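Aspartate aminotransferase (Rhodobacter sphaeroides, PDB 3NRA) probably catalyses the pyridoxal-phosphate-dependent transfer of the amino group of L-aspartate to 2-oxoglutarate, giving oxaloacetate and L-glutamate. Local coordinates at residues Gln219-Leu224 with Gly337-Pro342. Residues are numbered along the deposited sequence; the frame is centred on the assembly and turned at random.
Sequences QLYSRL and GSYLFP
Tyr221 lies flat against Gly337 where the large and small domains of this class-I (fold type I) aminotransferase meet beside the cofactor. Residues 219-224, two overlapping type I turns after strand 214-218 of the seven-stranded sheet, face the start of edge strand 339-340 of the small four-stranded sheet. Over one face of the Tyr221 ring, Gly337 CA makes a CH-pi contact, 3.5 Å from the centroid, and Ser338 N lies 3.4 Å above the plane of the same face, likewise offset toward the rim. Gly337, with positive phi (79°), brings its CA to 3.3 Å from Tyr221 CG. The edge of the Tyr221 ring points toward the face of Tyr339 in an offset edge-to-face pair, planes at 86°; Tyr221 CD2 is 3.9 Å from Tyr339 CE2. Tyr339 OH in turn is hydrogen-bonded to NZ of the modified lysine-pyridoxal phosphate residue at position 253. Two hydrogen bonds also cross between the segments. In one of the two conformers of Ser338, OG, anti to its own carbonyl carbon, donates to Tyr221 OH at 2.8 Å. Gly337 N donates to Leu224 O over 2.8 Å, tilted 23° from the carbonyl plane.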
ATOM      1  N   GLN B 219     -11.933  -6.523 -12.552  1.00 13.20           N
ATOM      2  CA  GLN B 219     -13.297  -6.120 -12.829  1.00 13.16           C
ATOM      3  C   GLN B 219     -13.645  -4.848 -12.112  1.00 13.76           C
ATOM      4  O   GLN B 219     -14.825  -4.606 -11.762  1.00 14.49           O
ATOM      5  CB  GLN B 219     -14.250  -7.249 -12.439  1.00 13.42           C
ATOM      6  CG  GLN B 219     -13.848  -8.647 -13.019  1.00 12.13           C
ATOM      7  CD  GLN B 219     -14.974  -9.692 -12.895  1.00 12.91           C
ATOM      8  OE1 GLN B 219     -14.952 -10.733 -13.563  1.00 11.68           O
ATOM      9  NE2 GLN B 219     -15.980  -9.394 -12.050  1.00 12.60           N
ATOM     10  N   LEU B 220     -12.640  -3.989 -11.956  1.00 14.19           N
ATOM     11  CA  LEU B 220     -12.753  -2.738 -11.192  1.00 13.95           C
ATOM     12  C   LEU B 220     -13.991  -1.941 -11.530  1.00 14.63           C
ATOM     13  O   LEU B 220     -14.676  -1.429 -10.617  1.00 14.55           O
ATOM     14  CB  LEU B 220     -11.531  -1.866 -11.445  1.00 13.96           C
ATOM     15  CG  LEU B 220     -11.408  -0.520 -10.694  1.00 15.33           C
ATOM     16  CD1 LEU B 220     -12.183   0.615 -11.436  1.00 14.59           C
ATOM     17  CD2 LEU B 220     -11.819  -0.629  -9.207  1.00 13.39           C
ATOM     18  N   TYR B 221     -14.264  -1.770 -12.828  1.00 13.99           N
ATOM     19  CA  TYR B 221     -15.348  -0.874 -13.243  1.00 14.33           C
ATOM     20  C   TYR B 221     -16.626  -1.644 -13.694  1.00 14.19           C
ATOM     21  O   TYR B 221     -17.539  -1.058 -14.292  1.00 14.03           O
ATOM     22  CB  TYR B 221     -14.844   0.096 -14.348  1.00 14.58           C
ATOM     23  CG  TYR B 221     -15.005   1.577 -14.048  1.00 14.22           C
ATOM     24  CD1 TYR B 221     -16.122   2.070 -13.394  1.00 15.69           C
ATOM     25  CD2 TYR B 221     -14.046   2.503 -14.475  1.00 16.42           C
ATOM     26  CE1 TYR B 221     -16.296   3.441 -13.196  1.00 15.41           C
ATOM     27  CE2 TYR B 221     -14.194   3.865 -14.221  1.00 14.37           C
ATOM     28  CZ  TYR B 221     -15.319   4.323 -13.601  1.00 16.72           C
ATOM     29  OH  TYR B 221     -15.475   5.700 -13.364  1.00 20.67           O
ATOM     30  N   SER B 222     -16.716  -2.921 -13.322  1.00 14.37           N
ATOM     31  CA  SER B 222     -17.751  -3.829 -13.847  1.00 15.77           C
ATOM     32  C   SER B 222     -19.139  -3.521 -13.320  1.00 16.02           C
ATOM     33  O   SER B 222     -20.105  -3.884 -13.937  1.00 16.17           O
ATOM     34  CB  SER B 222     -17.403  -5.286 -13.522  1.00 15.79           C
ATOM     35  OG  SER B 222     -17.298  -5.475 -12.107  1.00 17.07           O
ATOM     36  N   ARG B 223     -19.228  -2.807 -12.202  1.00 16.65           N
ATOM     37  CA  ARG B 223     -20.527  -2.408 -11.652  1.00 17.45           C
ATOM     38  C   ARG B 223     -21.194  -1.237 -12.408  1.00 17.83           C
ATOM     39  O   ARG B 223     -22.434  -1.090 -12.383  1.00 18.15           O
ATOM     40  CB  ARG B 223     -20.385  -2.054 -10.174  1.00 17.80           C
ATOM     41  CG  ARG B 223     -21.657  -2.171  -9.424  1.00 20.25           C
ATOM     42  CD  ARG B 223     -21.485  -1.802  -7.978  1.00 19.81           C
ATOM     43  NE  ARG B 223     -22.778  -1.773  -7.332  1.00 21.09           N
ATOM     44  CZ  ARG B 223     -23.041  -1.201  -6.162  1.00 19.99           C
ATOM     45  NH1 ARG B 223     -22.088  -0.625  -5.458  1.00 20.67           N
ATOM     46  NH2 ARG B 223     -24.264  -1.249  -5.678  1.00 20.58           N
ATOM     47  N   LEU B 224     -20.396  -0.389 -13.048  1.00 17.08           N
ATOM     48  CA  LEU B 224     -20.949   0.736 -13.787  1.00 17.50           C
ATOM     49  C   LEU B 224     -21.291   0.276 -15.190  1.00 17.78           C
ATOM     50  O   LEU B 224     -20.641   0.656 -16.135  1.00 18.35           O
ATOM     51  CB  LEU B 224     -19.970   1.910 -13.819  1.00 16.99           C
ATOM     52  CG  LEU B 224     -20.614   3.247 -14.215  1.00 18.88           C
ATOM     53  CD1 LEU B 224     -21.273   3.867 -12.957  1.00 19.46           C
ATOM     54  CD2 LEU B 224     -19.594   4.209 -14.832  1.00 19.39           C
ATOM     55  N   GLY B 337     -18.086   1.125 -17.114  1.00 14.73           N
ATOM     56  CA  GLY B 337     -17.038   2.056 -16.662  1.00 14.53           C
ATOM     57  C   GLY B 337     -17.065   3.383 -17.397  1.00 14.71           C
ATOM     58  O   GLY B 337     -17.912   3.592 -18.253  1.00 15.21           O
ATOM     59  N   SER B 338     -16.139   4.287 -17.061  1.00 15.14           N
ATOM     60  CA  SER B 338     -16.164   5.670 -17.553  0.50 15.34           C
ATOM     61  C   SER B 338     -14.930   6.044 -18.404  1.00 15.26           C
ATOM     62  O   SER B 338     -14.495   7.214 -18.385  1.00 15.55           O
ATOM     63  CB  SER B 338     -16.292   6.632 -16.370  0.50 15.32           C
ATOM     64  OG  SER B 338     -17.251   6.163 -15.449  0.50 16.06           O
ATOM     65  N   TYR B 339     -14.393   5.076 -19.171  1.00 15.08           N
ATOM     66  CA  TYR B 339     -13.303   5.350 -20.115  1.00 14.75           C
ATOM     67  C   TYR B 339     -13.762   5.359 -21.591  1.00 15.10           C
ATOM     68  O   TYR B 339     -14.534   4.510 -22.009  1.00 16.20           O
ATOM     69  CB  TYR B 339     -12.196   4.347 -19.943  1.00 14.91           C
ATOM     70  CG  TYR B 339     -11.538   4.437 -18.602  1.00 15.16           C
ATOM     71  CD1 TYR B 339     -10.979   5.648 -18.148  1.00 14.17           C
ATOM     72  CD2 TYR B 339     -11.460   3.323 -17.769  1.00 15.92           C
ATOM     73  CE1 TYR B 339     -10.366   5.733 -16.909  1.00 14.70           C
ATOM     74  CE2 TYR B 339     -10.859   3.406 -16.528  1.00 16.03           C
ATOM     75  CZ  TYR B 339     -10.316   4.627 -16.101  1.00 17.14           C
ATOM     76  OH  TYR B 339      -9.734   4.723 -14.857  1.00 19.05           O
ATOM     77  N   LEU B 340     -13.326   6.382 -22.333  1.00 14.70           N
ATOM     78  CA  LEU B 340     -13.379   6.410 -23.789  1.00 14.64           C
ATOM     79  C   LEU B 340     -11.949   6.489 -24.335  1.00 14.25           C
ATOM     80  O   LEU B 340     -11.097   7.239 -23.805  1.00 15.16           O
ATOM     81  CB  LEU B 340     -14.133   7.623 -24.282  1.00 15.19           C
ATOM     82  CG  LEU B 340     -15.647   7.676 -24.279  1.00 17.28           C
ATOM     83  CD1 LEU B 340     -16.112   9.161 -24.159  1.00 16.84           C
ATOM     84  CD2 LEU B 340     -16.207   7.057 -25.520  1.00 15.83           C
ATOM     85  N   PHE B 341     -11.713   5.791 -25.429  1.00 13.18           N
ATOM     86  CA  PHE B 341     -10.404   5.699 -26.024  1.00 12.20           C
ATOM     87  C   PHE B 341     -10.480   6.013 -27.542  1.00 12.35           C
ATOM     88  O   PHE B 341     -10.367   5.125 -28.373  1.00 11.98           O
ATOM     89  CB  PHE B 341      -9.883   4.299 -25.756  1.00 11.50           C
ATOM     90  CG  PHE B 341      -8.418   4.138 -25.929  1.00 12.46           C
ATOM     91  CD1 PHE B 341      -7.523   4.940 -25.229  1.00 11.94           C
ATOM     92  CD2 PHE B 341      -7.918   3.106 -26.711  1.00 12.16           C
ATOM     93  CE1 PHE B 341      -6.176   4.747 -25.343  1.00 11.25           C
ATOM     94  CE2 PHE B 341      -6.558   2.924 -26.837  1.00 13.25           C
ATOM     95  CZ  PHE B 341      -5.686   3.746 -26.134  1.00 12.81           C
ATOM     96  N   PRO B 342     -10.680   7.298 -27.895  1.00 13.02           N
ATOM     97  CA  PRO B 342     -10.731   7.654 -29.292  1.00 13.06           C
ATOM     98  C   PRO B 342      -9.381   7.538 -30.011  1.00 12.99           C
ATOM     99  O   PRO B 342      -8.347   7.897 -29.451  1.00 12.78           O
ATOM    100  CB  PRO B 342     -11.205   9.100 -29.262  1.00 13.05           C
ATOM    101  CG  PRO B 342     -10.877   9.574 -27.950  1.00 13.47           C
ATOM    102  CD  PRO B 342     -11.104   8.415 -27.062  1.00 13.63           C
TER